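Local coordinates for ABC-type phosphate transport system, periplasmic component (Lactobacillus brevis, PDB 4ECF), which probably serves as the solute-binding component of a PstSACB-type ABC transporter, capturing phosphate outside the cytoplasmic membrane for import, at residues A[85-90]-A[181-186]; A[93-98]-A[187-192]; A[103-108]-A[170-175]. One frame throughout, in Å; residues are numbered along the deposited sequence.

Interaction 1: A[85-90]-A[181-186]. With EDO (1,2-ethanediol), chain K.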
loop_
_atom_site.group_PDB
_atom_site.type_symbol
_atom_site.label_atom_id
_atom_site.label_comp_id
_atom_site.label_asym_id
_atom_site.label_seq_id
_atom_site.Cartn_x
_atom_site.Cartn_y
_atom_site.Cartn_z
ATOM N N PRO A 85 -5.432 -8.034 -5.188
ATOM C CA PRO A 85 -4.831 -8.738 -6.337
ATOM C C PRO A 85 -5.316 -8.110 -7.629
ATOM O O PRO A 85 -6.442 -7.577 -7.715
ATOM C CB PRO A 85 -5.367 -10.162 -6.226
ATOM C CG PRO A 85 -6.153 -10.252 -4.981
ATOM C CD PRO A 85 -6.435 -8.866 -4.501
ATOM N N ILE A 86 -4.422 -8.100 -8.626
ATOM C CA ILE A 86 -4.746 -7.669 -9.958
ATOM C C ILE A 86 -4.250 -8.688 -10.950
ATOM O O ILE A 86 -3.245 -9.337 -10.733
ATOM C CB ILE A 86 -4.128 -6.278 -10.312
ATOM C CG1 ILE A 86 -2.614 -6.215 -10.046
ATOM C CG2 ILE A 86 -4.838 -5.143 -9.525
ATOM C CD1 ILE A 86 -1.915 -5.080 -10.793
ATOM N N VAL A 87 -5.002 -8.856 -12.030
ATOM C CA VAL A 87 -4.637 -9.789 -13.072
ATOM C C VAL A 87 -4.696 -9.147 -14.441
ATOM O O VAL A 87 -5.357 -8.148 -14.656
ATOM C CB VAL A 87 -5.528 -11.045 -13.065
ATOM C CG1 VAL A 87 -5.414 -11.803 -11.742
ATOM C CG2 VAL A 87 -6.977 -10.696 -13.381
ATOM N N ASN A 88 -3.976 -9.760 -15.376
ATOM C CA ASN A 88 -4.076 -9.388 -16.768
ATOM C C ASN A 88 -5.521 -9.631 -17.202
ATOM O O ASN A 88 -6.153 -10.590 -16.771
ATOM C CB ASN A 88 -3.091 -10.227 -17.576
ATOM C CG ASN A 88 -3.158 -9.935 -19.066
ATOM O OD1 ASN A 88 -3.940 -10.550 -19.787
ATOM N ND2 ASN A 88 -2.335 -9.015 -19.531
ATOM N N LYS A 89 -6.070 -8.729 -17.996
ATOM C CA LYS A 89 -7.509 -8.772 -18.303
ATOM C C LYS A 89 -7.982 -9.999 -19.094
ATOM O O LYS A 89 -9.184 -10.261 -19.171
ATOM C CB LYS A 89 -7.903 -7.475 -19.030
ATOM C CG LYS A 89 -7.850 -6.256 -18.140
ATOM C CD LYS A 89 -8.418 -4.997 -18.795
ATOM C CE LYS A 89 -7.715 -4.657 -20.105
ATOM N NZ LYS A 89 -8.291 -3.430 -20.739
ATOM N N LYS A 90 -7.053 -10.767 -19.663
ATOM C CA LYS A 90 -7.401 -11.950 -20.425
ATOM C C LYS A 90 -7.273 -13.280 -19.657
ATOM O O LYS A 90 -7.428 -14.347 -20.268
ATOM C CB LYS A 90 -6.608 -11.972 -21.743
ATOM C CG LYS A 90 -6.881 -10.762 -22.617
ATOM C CD LYS A 90 -6.332 -10.951 -24.028
ATOM C CE LYS A 90 -6.076 -9.621 -24.735
ATOM N NZ LYS A 90 -7.297 -8.779 -24.902
ATOM N N THR A 181 -6.434 -0.752 -17.314
ATOM C CA THR A 181 -5.443 -1.633 -17.938
ATOM C C THR A 181 -5.322 -3.004 -17.243
ATOM O O THR A 181 -4.746 -3.923 -17.809
ATOM C CB THR A 181 -4.046 -0.981 -17.987
ATOM O OG1 THR A 181 -3.566 -0.803 -16.659
ATOM C CG2 THR A 181 -4.092 0.398 -18.704
ATOM N N VAL A 182 -5.853 -3.105 -16.025
ATOM C CA VAL A 182 -5.812 -4.353 -15.245
ATOM C C VAL A 182 -7.175 -4.671 -14.611
ATOM O O VAL A 182 -8.075 -3.822 -14.605
ATOM C CB VAL A 182 -4.717 -4.295 -14.152
ATOM C CG1 VAL A 182 -3.333 -4.114 -14.784
ATOM C CG2 VAL A 182 -5.001 -3.176 -13.152
ATOM N N GLN A 183 -7.307 -5.891 -14.085
ATOM C CA GLN A 183 -8.534 -6.361 -13.465
ATOM C C GLN A 183 -8.275 -6.683 -12.003
ATOM O O GLN A 183 -7.473 -7.564 -11.713
ATOM C CB GLN A 183 -9.071 -7.589 -14.224
ATOM C CG GLN A 183 -10.161 -8.394 -13.504
ATOM C CD GLN A 183 -11.514 -7.728 -13.604
ATOM O OE1 GLN A 183 -12.074 -7.656 -14.690
ATOM N NE2 GLN A 183 -12.060 -7.251 -12.466
ATOM N N ALA A 184 -8.927 -5.969 -11.082
ATOM C CA ALA A 184 -8.913 -6.317 -9.650
ATOM C C ALA A 184 -9.756 -7.545 -9.431
ATOM O O ALA A 184 -10.857 -7.664 -9.966
ATOM C CB ALA A 184 -9.463 -5.182 -8.762
ATOM N N LEU A 185 -9.258 -8.459 -8.622
ATOM C CA LEU A 185 -10.040 -9.607 -8.225
ATOM C C LEU A 185 -10.820 -9.406 -6.945
ATOM O O LEU A 185 -10.293 -8.864 -5.950
ATOM C CB LEU A 185 -9.120 -10.828 -8.012
ATOM C CG LEU A 185 -8.336 -11.338 -9.204
ATOM C CD1 LEU A 185 -7.473 -12.538 -8.836
ATOM C CD2 LEU A 185 -9.200 -11.663 -10.421
ATOM N N SER A 186 -12.039 -9.947 -6.937
ATOM C CA SER A 186 -12.753 -10.224 -5.714
ATOM C C SER A 186 -12.084 -11.470 -5.105
ATOM O O SER A 186 -11.484 -12.273 -5.852
ATOM C CB SER A 186 -14.239 -10.485 -6.001
ATOM O OG SER A 186 -14.902 -9.272 -6.385
HETATM C C1 EDO K . -1.860 -9.859 -23.401
HETATM O O1 EDO K . -2.825 -10.590 -22.631
HETATM C C2 EDO K . -2.325 -8.427 -23.624
HETATM O O2 EDO K . -2.651 -7.832 -22.365
HETATM O O HOH W 1 -4.486 -6.508 -18.967
HETATM O O HOH W 2 -10.967 -8.388 -17.306
#
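Val87 packs against Leu185 where two strands pair antiparallel, their side chains crossing at about a right angle. Between these two side chains the closest atoms are Val87 CG1 and Leu185 CD1, 3.6 Å. Val87 CG2 lies against Leu185 CD2 and also reaches CB of Gln183, its hydrogen-bonded partner across the strands. Pro85 CB approaches the same Leu185 CD1 more loosely. Ile86 and Ala184, a non-hydrogen-bonded pair, direct their side chains to the face opposite that of Val87 and Gln183. There Ile86 CG2, anti to its own carbonyl carbon and beside the backbone N, is set against Val182 CG2 at 4.1 Å. Val163 of helix 156-165 packs against both of these side chains.

The backbones are joined by Val87 N to Gln183 O (2.8 Å), Gln183 N to Val87 O, and Leu185 N to Pro85 O. Strands 73-87 and 183-187 belong to a mixed sheet, consistent with the periplasmic-binding-protein superfamily. The Gln183 chain bends at chi2 (78°), and its NE2 donates to Ala184 O at 2.8 Å, nearly straight.

Lys89 CG, CD and CE touch the backbone of Thr181 and Val182, with CE 3.8 Å from Thr181 O. Its NZ bonds to Lys180 O. One water links Lys89 N to Thr181 O, and a second links Lys89 O to Gln183 OE1. Asn88 OD1 accepts from Lys90 N, an Asx turn.

The contact thus changes character along its length. Apolar side chains and direct backbone bonds join the strands, while water and the aliphatic part of a lysine bridge the more exposed end.

Interaction 2: A[93-98]-A[187-192]. With EDO (1,2-ethanediol), chain F.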
loop_
_atom_site.group_PDB
_atom_site.type_symbol
_atom_site.label_atom_id
_atom_site.label_comp_id
_atom_site.label_asym_id
_atom_site.label_seq_id
_atom_site.Cartn_x
_atom_site.Cartn_y
_atom_site.Cartn_z
ATOM N N VAL A 93 -10.784 -14.885 -15.251
ATOM C CA VAL A 93 -11.415 -14.912 -13.936
ATOM C C VAL A 93 -11.437 -13.531 -13.316
ATOM O O VAL A 93 -10.575 -12.663 -13.587
ATOM C CB VAL A 93 -10.757 -15.890 -12.937
ATOM C CG1 VAL A 93 -10.599 -17.285 -13.558
ATOM C CG2 VAL A 93 -9.425 -15.350 -12.497
ATOM N N LYS A 94 -12.432 -13.349 -12.460
ATOM C CA LYS A 94 -12.663 -12.119 -11.728
ATOM C C LYS A 94 -12.722 -12.314 -10.214
ATOM O O LYS A 94 -12.845 -11.337 -9.468
ATOM C CB LYS A 94 -13.965 -11.462 -12.224
ATOM C CG LYS A 94 -13.844 -10.957 -13.658
ATOM C CD LYS A 94 -14.935 -9.984 -14.045
ATOM C CE LYS A 94 -14.845 -9.690 -15.541
ATOM N NZ LYS A 94 -15.056 -8.245 -15.831
ATOM N N ASN A 95 -12.598 -13.563 -9.769
ATOM C CA ASN A 95 -12.719 -13.929 -8.372
ATOM C C ASN A 95 -11.848 -15.140 -8.111
ATOM O O ASN A 95 -11.676 -15.969 -9.004
ATOM C CB ASN A 95 -14.152 -14.305 -7.992
ATOM C CG ASN A 95 -14.288 -14.708 -6.527
ATOM O OD1 ASN A 95 -14.225 -13.857 -5.621
ATOM N ND2 ASN A 95 -14.396 -16.052 -6.287
ATOM N N LEU A 96 -11.281 -15.187 -6.905
ATOM C CA LEU A 96 -10.633 -16.406 -6.358
ATOM C C LEU A 96 -11.047 -16.603 -4.916
ATOM O O LEU A 96 -11.330 -15.624 -4.216
ATOM C CB LEU A 96 -9.099 -16.285 -6.408
ATOM C CG LEU A 96 -8.453 -16.240 -7.788
ATOM C CD1 LEU A 96 -6.968 -15.862 -7.626
ATOM C CD2 LEU A 96 -8.577 -17.504 -8.610
ATOM N N SER A 97 -11.112 -17.858 -4.457
ATOM C CA SER A 97 -11.220 -18.083 -3.014
ATOM C C SER A 97 -9.841 -17.844 -2.378
ATOM O O SER A 97 -8.823 -17.831 -3.095
ATOM C CB SER A 97 -11.623 -19.505 -2.674
ATOM O OG SER A 97 -10.629 -20.433 -3.093
ATOM N N THR A 98 -9.793 -17.716 -1.052
ATOM C CA THR A 98 -8.506 -17.638 -0.352
ATOM C C THR A 98 -7.618 -18.865 -0.693
ATOM O O THR A 98 -6.427 -18.705 -0.975
ATOM C CB THR A 98 -8.706 -17.507 1.154
ATOM O OG1 THR A 98 -9.252 -16.220 1.448
ATOM C CG2 THR A 98 -7.387 -17.693 1.941
ATOM N N LEU A 187 -12.204 -11.613 -3.788
ATOM C CA LEU A 187 -11.709 -12.791 -3.044
ATOM C C LEU A 187 -12.863 -13.315 -2.206
ATOM O O LEU A 187 -13.493 -12.527 -1.437
ATOM C CB LEU A 187 -10.519 -12.446 -2.153
ATOM C CG LEU A 187 -9.304 -12.006 -2.908
ATOM C CD1 LEU A 187 -8.218 -11.512 -1.941
ATOM C CD2 LEU A 187 -8.790 -13.194 -3.702
ATOM N N ASN A 188 -13.164 -14.598 -2.329
ATOM C CA ASN A 188 -14.312 -15.210 -1.653
ATOM C C ASN A 188 -15.622 -14.470 -1.978
ATOM O O ASN A 188 -16.522 -14.326 -1.138
ATOM C CB ASN A 188 -14.018 -15.218 -0.132
ATOM C CG ASN A 188 -12.679 -15.837 0.165
ATOM O OD1 ASN A 188 -12.429 -17.022 -0.170
ATOM N ND2 ASN A 188 -11.773 -15.051 0.713
ATOM N N HIS A 189 -15.684 -13.957 -3.192
ATOM C CA HIS A 189 -16.791 -13.153 -3.687
ATOM C C HIS A 189 -17.088 -11.926 -2.850
ATOM O O HIS A 189 -18.194 -11.365 -2.949
ATOM C CB HIS A 189 -18.033 -14.060 -3.898
ATOM C CG HIS A 189 -17.897 -14.980 -5.087
ATOM N ND1 HIS A 189 -17.874 -14.516 -6.360
ATOM C CD2 HIS A 189 -17.754 -16.350 -5.167
ATOM C CE1 HIS A 189 -17.727 -15.521 -7.206
ATOM N NE2 HIS A 189 -17.653 -16.671 -6.481
ATOM N N VAL A 190 -16.041 -11.392 -2.169
ATOM C CA VAL A 190 -16.078 -10.069 -1.559
ATOM C C VAL A 190 -15.238 -9.117 -2.419
ATOM O O VAL A 190 -14.104 -9.449 -2.789
ATOM C CB VAL A 190 -15.475 -10.116 -0.125
ATOM C CG1 VAL A 190 -15.473 -8.725 0.521
ATOM C CG2 VAL A 190 -16.240 -11.163 0.702
ATOM N N ALA A 191 -15.835 -7.985 -2.790
ATOM C CA ALA A 191 -15.176 -7.077 -3.716
ATOM C C ALA A 191 -14.219 -6.172 -2.963
ATOM O O ALA A 191 -14.471 -5.854 -1.792
ATOM C CB ALA A 191 -16.210 -6.244 -4.467
ATOM N N PRO A 192 -13.147 -5.701 -3.634
ATOM C CA PRO A 192 -12.157 -4.772 -3.053
ATOM C C PRO A 192 -12.719 -3.345 -3.145
ATOM O O PRO A 192 -12.333 -2.587 -4.024
ATOM C CB PRO A 192 -10.933 -4.953 -3.937
ATOM C CG PRO A 192 -11.455 -5.469 -5.262
ATOM C CD PRO A 192 -12.709 -6.262 -4.920
HETATM C C1 EDO F . -11.948 -11.230 1.232
HETATM O O1 EDO F . -12.084 -12.474 1.957
HETATM C C2 EDO F . -10.534 -10.660 1.256
HETATM O O2 EDO F . -10.060 -10.408 2.577
#
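Asn95 reaches across to the turn at His189 with its whole side chain. Its CB lies 3.9 Å from His189 CE1. CG, anti to the backbone N (chi1 179°), lies over the ND1 and CE1 side of the ring. OD1 turns to the turn backbone and accepts from His189 N at 2.8 Å, with the donor tilted from the carbonyl plane. ND2 lies over the centre of the imidazole, 3.3 Å above its plane. Amide and ring are stacked, their planes only 11° apart. The short approach of ND2 to His189 NE2 is part of this stack and not a hydrogen bond.

The turn from Leu187 to Val190 is a type I' beta turn, closed by backbone bonds in both directions between its end residues. It begins at the last residue of strand 183-187, which pairs in parallel with the short strand 95-96 in the main sheet. Leu96 and Leu187 form the bridge, and Leu96 O accepts from Asn188 N at 2.8 Å. Their side chains lie on the same face, with Leu187 CD2 near Leu96 CB. Leu101 of helix 98-105 touches both leucines.

Asn188 holds the start of that helix with both ends of its amide. OD1 accepts from Thr98 N (2.9 Å). ND2 donates to Thr98 OG1 at 2.9 Å, almost straight and in the amide plane. Ser97 occupies the N-cap position, and its CB comes within 3.6 Å of Asn188 OD1. ND2 of Asn188 also donates to O1 of a 1,2-ethanediol, probably from the crystallisation liquor, which is bonded to Arg203 N as well.

Interaction 3: A[103-108]-A[170-175]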
loop_
_atom_site.group_PDB
_atom_site.type_symbol
_atom_site.label_atom_id
_atom_site.label_comp_id
_atom_site.label_asym_id
_atom_site.label_seq_id
_atom_site.Cartn_x
_atom_site.Cartn_y
_atom_site.Cartn_z
ATOM N N LYS A 103 -2.827 -21.119 -3.266
ATOM C CA LYS A 103 -2.293 -22.162 -4.143
ATOM C C LYS A 103 -1.641 -21.536 -5.354
ATOM O O LYS A 103 -0.677 -22.091 -5.871
ATOM C CB LYS A 103 -3.359 -23.182 -4.543
ATOM C CG LYS A 103 -3.733 -24.133 -3.402
ATOM C CD LYS A 103 -4.775 -25.128 -3.892
ATOM C CE LYS A 103 -4.984 -26.264 -2.927
ATOM N NZ LYS A 103 -5.908 -27.236 -3.576
ATOM N N ILE A 104 -2.181 -20.437 -5.866
ATOM C CA ILE A 104 -1.520 -19.761 -7.000
ATOM C C ILE A 104 -0.179 -19.161 -6.604
ATOM O O ILE A 104 0.827 -19.364 -7.289
ATOM C CB ILE A 104 -2.470 -18.728 -7.672
ATOM C CG1 ILE A 104 -3.574 -19.508 -8.415
ATOM C CG2 ILE A 104 -1.704 -17.739 -8.584
ATOM C CD1 ILE A 104 -4.709 -18.678 -8.985
ATOM N N PHE A 105 -0.154 -18.407 -5.518
ATOM C CA PHE A 105 1.090 -17.728 -5.105
ATOM C C PHE A 105 2.170 -18.681 -4.578
ATOM O O PHE A 105 3.356 -18.348 -4.642
ATOM C CB PHE A 105 0.787 -16.570 -4.146
ATOM C CG PHE A 105 0.502 -15.271 -4.868
ATOM C CD1 PHE A 105 1.543 -14.433 -5.225
ATOM C CD2 PHE A 105 -0.774 -14.951 -5.301
ATOM C CE1 PHE A 105 1.296 -13.244 -5.930
ATOM C CE2 PHE A 105 -1.031 -13.785 -5.999
ATOM C CZ PHE A 105 0.018 -12.937 -6.333
ATOM N N THR A 106 1.767 -19.851 -4.086
ATOM C CA THR A 106 2.733 -20.874 -3.707
ATOM C C THR A 106 3.185 -21.760 -4.845
ATOM O O THR A 106 4.064 -22.637 -4.638
ATOM C CB THR A 106 2.227 -21.732 -2.548
ATOM O OG1 THR A 106 1.075 -22.420 -2.983
ATOM C CG2 THR A 106 1.956 -20.848 -1.315
ATOM N N GLY A 107 2.557 -21.651 -6.022
ATOM C CA GLY A 107 2.931 -22.479 -7.171
ATOM C C GLY A 107 2.254 -23.832 -7.276
ATOM O O GLY A 107 2.625 -24.653 -8.115
ATOM N N GLN A 108 1.294 -24.118 -6.411
ATOM C CA GLN A 108 0.557 -25.366 -6.484
ATOM C C GLN A 108 -0.404 -25.435 -7.672
ATOM O O GLN A 108 -0.673 -26.504 -8.188
ATOM C CB GLN A 108 -0.240 -25.578 -5.198
ATOM C CG GLN A 108 0.645 -25.766 -3.977
ATOM C CD GLN A 108 -0.185 -25.801 -2.742
ATOM O OE1 GLN A 108 -0.872 -26.792 -2.494
ATOM N NE2 GLN A 108 -0.203 -24.707 -2.004
ATOM N N ILE A 170 -0.478 -12.299 -12.567
ATOM C CA ILE A 170 -1.112 -11.842 -11.353
ATOM C C ILE A 170 -0.110 -11.164 -10.418
ATOM O O ILE A 170 0.998 -11.593 -10.269
ATOM C CB ILE A 170 -1.851 -13.012 -10.659
ATOM C CG1 ILE A 170 -2.560 -12.537 -9.406
ATOM C CG2 ILE A 170 -0.883 -14.187 -10.364
ATOM C CD1 ILE A 170 -3.511 -13.560 -8.770
ATOM N N SER A 171 -0.568 -10.108 -9.752
ATOM C CA SER A 171 0.210 -9.415 -8.716
ATOM C C SER A 171 -0.762 -8.787 -7.723
ATOM O O SER A 171 -1.926 -9.195 -7.614
ATOM C CB SER A 171 1.157 -8.374 -9.293
ATOM O OG SER A 171 2.143 -8.005 -8.334
ATOM N N TYR A 172 -0.236 -7.851 -6.973
ATOM C CA TYR A 172 -1.022 -7.153 -5.947
ATOM C C TYR A 172 -0.620 -5.695 -5.944
ATOM O O TYR A 172 0.557 -5.379 -6.115
ATOM C CB TYR A 172 -0.796 -7.830 -4.593
ATOM C CG TYR A 172 0.607 -8.242 -4.351
ATOM C CD1 TYR A 172 1.539 -7.350 -3.876
ATOM C CD2 TYR A 172 1.067 -9.522 -4.714
ATOM C CE1 TYR A 172 2.860 -7.714 -3.674
ATOM C CE2 TYR A 172 2.374 -9.903 -4.513
ATOM C CZ TYR A 172 3.291 -8.986 -3.992
ATOM O OH TYR A 172 4.609 -9.364 -3.798
ATOM N N VAL A 173 -1.586 -4.800 -5.663
ATOM C CA VAL A 173 -1.346 -3.385 -5.679
ATOM C C VAL A 173 -2.371 -2.660 -4.830
ATOM O O VAL A 173 -3.497 -3.138 -4.619
ATOM C CB VAL A 173 -1.346 -2.811 -7.124
ATOM C CG1 VAL A 173 -2.771 -2.642 -7.683
ATOM C CG2 VAL A 173 -0.447 -1.597 -7.217
ATOM N N ALA A 174 -1.930 -1.539 -4.300
ATOM C CA ALA A 174 -2.833 -0.635 -3.546
ATOM C C ALA A 174 -4.033 -0.207 -4.418
ATOM O O ALA A 174 -3.897 0.011 -5.605
ATOM C CB ALA A 174 -2.039 0.589 -3.064
ATOM N N PHE A 175 -5.216 -0.025 -3.797
ATOM C CA PHE A 175 -6.443 0.332 -4.506
ATOM C C PHE A 175 -6.350 1.518 -5.521
ATOM O O PHE A 175 -6.862 1.420 -6.655
ATOM C CB PHE A 175 -7.555 0.680 -3.486
ATOM C CG PHE A 175 -8.248 -0.500 -2.824
ATOM C CD1 PHE A 175 -7.784 -1.807 -2.892
ATOM C CD2 PHE A 175 -9.352 -0.260 -2.023
ATOM C CE1 PHE A 175 -8.452 -2.834 -2.238
ATOM C CE2 PHE A 175 -10.027 -1.299 -1.383
ATOM C CZ PHE A 175 -9.561 -2.564 -1.474
#
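This is a buried apolar contact between the end of helix 98-105 and strand 169-174 of the main sheet. No hydrogen bond crosses it. Phe105 carries most of it with the far end of its ring. CE2 meets Ile170 CD1 at 3.7 Å, and CE1 meets Tyr172 CE2 at 3.8 Å. The two aromatic rings are oblique, with centroids 5.9 Å apart and planes at 48°. Phe105 CE1 lies at the edge of the tyrosine ring, in its plane. Ser171 CA lies at the edge of the phenylalanine ring, nearest CZ. Being anti to the backbone N (chi1 -178°) sets Ile170 CG1 against the phenylalanine ring as well; its CG2 meets Ile104 CG2 at 4.1 Å.

Just past the contact the helix ends in a Schellman motif. Gly107 has positive phi, and its N bonds back to Ile104 O.

Phe137 of helix 132-140 stacks on Tyr172 and meets Phe105 edge-to-face, so three aromatic rings gather here. The hydroxyl of Tyr172 is hydrogen-bonded to Asn126 ND2 and Arg127 N. Leu124 of strand 123-127 touches both isoleucines, and on the other side of strand 169-174 Ser171 packs on helix 156-165.

How the interactions relate
From the N terminus, the first segment reached is 85-90, at the end of strand 73-87. Strand 95-96 and helix 98-105 follow, giving 93-98 and 103-108. The chain then runs through strands 123-127 and 151-153 and helices 132-140 and 156-165. Interaction 3 closes first, at 170-175, and is enclosed by both of the others. Interaction 1 closes next at 181-186, and interaction 2 at 187-192. These two cross, because their segments alternate along the chain. Strand 73-87 pairs with both strands 169-174 and 183-187, with Ile86 N bonded to Ser171 O. Ser186 bonds to Lys94 and Leu96, joining interaction 1 to interaction 2. Leu96 touches Ile104, linking interactions 2 and 3.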